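Local coordinates for thiosulfate sulfurtransferase YnjE (Escherichia coli, PDB 2WLX), which transfers sulfur from thiosulfate to cyanide, giving thiocyanate and sulfite, by way of a cysteine persulfide intermediate, at residues A[8-13]-A[100-105]. Residues are numbered along the deposited sequence; the frame is centred on the assembly and turned at random.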
loop_
_atom_site.group_PDB
_atom_site.type_symbol
_atom_site.label_atom_id
_atom_site.label_comp_id
_atom_site.label_asym_id
_atom_site.label_seq_id
_atom_site.Cartn_x
_atom_site.Cartn_y
_atom_site.Cartn_z
ATOM N N LYS A 8 -10.613 -2.164 -34.786
ATOM C CA LYS A 8 -12.070 -2.177 -34.562
ATOM C C LYS A 8 -12.447 -2.144 -33.067
ATOM O O LYS A 8 -12.005 -2.995 -32.306
ATOM C CB LYS A 8 -12.632 -3.483 -35.169
ATOM C CG LYS A 8 -12.019 -4.810 -34.514
ATOM C CD LYS A 8 -12.166 -6.124 -35.362
ATOM C CE LYS A 8 -12.053 -7.416 -34.477
ATOM N NZ LYS A 8 -13.374 -7.841 -33.875
ATOM N N PRO A 9 -13.264 -1.178 -32.634
ATOM C CA PRO A 9 -13.665 -1.215 -31.217
ATOM C C PRO A 9 -14.273 -2.552 -30.823
ATOM O O PRO A 9 -14.748 -3.310 -31.683
ATOM C CB PRO A 9 -14.709 -0.084 -31.101
ATOM C CG PRO A 9 -14.934 0.365 -32.477
ATOM C CD PRO A 9 -13.738 0.052 -33.273
ATOM N N LEU A 10 -14.209 -2.856 -29.528
ATOM C CA LEU A 10 -14.713 -4.118 -29.012
ATOM C C LEU A 10 -15.530 -3.811 -27.780
ATOM O O LEU A 10 -15.157 -2.915 -26.986
ATOM C CB LEU A 10 -13.554 -5.060 -28.672
ATOM C CG LEU A 10 -12.705 -5.649 -29.811
ATOM C CD1 LEU A 10 -11.377 -6.169 -29.333
ATOM C CD2 LEU A 10 -13.478 -6.757 -30.519
ATOM N N THR A 11 -16.668 -4.514 -27.650
ATOM C CA THR A 11 -17.419 -4.527 -26.397
ATOM C C THR A 11 -16.726 -5.540 -25.456
ATOM O O THR A 11 -15.919 -6.371 -25.907
ATOM C CB THR A 11 -18.865 -5.029 -26.585
ATOM O OG1 THR A 11 -18.783 -6.345 -27.153
ATOM C CG2 THR A 11 -19.781 -4.056 -27.464
ATOM N N LEU A 12 -17.081 -5.526 -24.178
ATOM C CA LEU A 12 -16.411 -6.405 -23.224
ATOM C C LEU A 12 -16.739 -7.833 -23.627
ATOM O O LEU A 12 -15.886 -8.714 -23.640
ATOM C CB LEU A 12 -16.867 -6.141 -21.779
ATOM C CG LEU A 12 -16.250 -6.983 -20.637
ATOM C CD1 LEU A 12 -14.751 -6.641 -20.498
ATOM C CD2 LEU A 12 -16.976 -6.800 -19.277
ATOM N N ASP A 13 -17.989 -8.061 -24.027
ATOM C CA ASP A 13 -18.353 -9.438 -24.328
ATOM C C ASP A 13 -17.638 -9.950 -25.565
ATOM O O ASP A 13 -17.198 -11.096 -25.600
ATOM C CB ASP A 13 -19.873 -9.619 -24.438
ATOM C CG ASP A 13 -20.238 -11.087 -24.562
ATOM O OD1 ASP A 13 -19.871 -11.900 -23.669
ATOM O OD2 ASP A 13 -20.777 -11.428 -25.606
ATOM N N LEU A 100 2.713 -4.907 -29.577
ATOM C CA LEU A 100 1.377 -5.457 -29.530
ATOM C C LEU A 100 0.717 -5.051 -30.819
ATOM O O LEU A 100 0.840 -3.914 -31.217
ATOM C CB LEU A 100 0.539 -4.924 -28.367
ATOM C CG LEU A 100 0.866 -5.459 -27.000
ATOM C CD1 LEU A 100 2.096 -4.799 -26.468
ATOM C CD2 LEU A 100 -0.331 -5.164 -26.084
ATOM N N THR A 101 -0.013 -5.973 -31.445
ATOM C CA THR A 101 -0.540 -5.758 -32.820
ATOM C C THR A 101 -2.075 -5.671 -32.955
ATOM O O THR A 101 -2.605 -5.480 -34.056
ATOM C CB THR A 101 -0.030 -6.895 -33.752
ATOM O OG1 THR A 101 -0.722 -8.110 -33.464
ATOM C CG2 THR A 101 1.466 -7.137 -33.547
ATOM N N HIS A 102 -2.810 -5.860 -31.866
ATOM C CA HIS A 102 -4.253 -5.779 -31.915
ATOM C C HIS A 102 -4.742 -4.899 -30.757
ATOM O O HIS A 102 -5.143 -5.401 -29.728
ATOM C CB HIS A 102 -4.902 -7.177 -31.896
ATOM C CG HIS A 102 -6.384 -7.142 -32.182
ATOM N ND1 HIS A 102 -7.214 -6.152 -31.685
ATOM C CD2 HIS A 102 -7.179 -7.939 -32.940
ATOM C CE1 HIS A 102 -8.450 -6.337 -32.125
ATOM N NE2 HIS A 102 -8.459 -7.411 -32.892
ATOM N N ILE A 103 -4.652 -3.580 -30.934
ATOM C CA ILE A 103 -5.037 -2.610 -29.905
ATOM C C ILE A 103 -6.295 -1.891 -30.323
ATOM O O ILE A 103 -6.294 -1.233 -31.359
ATOM C CB ILE A 103 -3.930 -1.557 -29.682
ATOM C CG1 ILE A 103 -2.637 -2.270 -29.261
ATOM C CG2 ILE A 103 -4.347 -0.505 -28.623
ATOM C CD1 ILE A 103 -1.358 -1.472 -29.572
ATOM N N SER A 104 -7.348 -2.022 -29.503
ATOM C CA SER A 104 -8.690 -1.416 -29.714
ATOM C C SER A 104 -9.161 -0.586 -28.498
ATOM O O SER A 104 -8.593 -0.661 -27.393
ATOM C CB SER A 104 -9.755 -2.510 -29.877
ATOM O OG SER A 104 -9.503 -3.397 -30.949
ATOM N N ILE A 105 -10.251 0.146 -28.675
ATOM C CA ILE A 105 -10.979 0.722 -27.549
ATOM C C ILE A 105 -12.032 -0.273 -27.033
ATOM O O ILE A 105 -12.631 -1.001 -27.811
ATOM C CB ILE A 105 -11.659 2.029 -27.922
ATOM C CG1 ILE A 105 -11.900 2.892 -26.696
ATOM C CG2 ILE A 105 -13.011 1.849 -28.658
ATOM C CD1 ILE A 105 -11.244 4.285 -26.861
#
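K8, P9 and L10 run beside H102, S104 and I105 in the first of the chain's three rhodanese-like regions. Strand 103-105 is an outermost strand of the parallel sheet here, and strand 79-82 flanks it on the inner side. The residues 8-10 lead from the N-terminus into helix 12-17. The contact lies away from the catalytic site. K8 touches with both backbone and side chain. Its O accepts a hydrogen bond from S104 OG at 2.9 Å. The hydroxyl sits above the carbonyl plane, 44° out of it. The K8 side chain meets the H102 ring at its edge, with CE 3.9 Å from NE2. K8 NZ lies beyond, weakly bonded to Q18. P9 adds an apolar contact: its CB packs on I105 CG2 at 3.5 Å. L10 N donates to O of I105, the last residue of strand 103-105, at 3.0 Å and nearly straight at 168°. The L10 side chain is buried and reaches across with CD1, which lies 3.7 Å from S104 OG and 4.0 Å from H102 CE1. The H102 ring gets there because CG stands anti to the backbone N (chi1 -170°). Replacing S104 with an alanine is likely to leave K8 O without its hydroxyl donor and open a small gap beside L10 CD1. The backbone of L10 is also hydrogen-bonded to S107, T11 takes the N-cap position of helix 12-17, and D108 OD1 accepts a hydrogen bond from L12 N in the first turn.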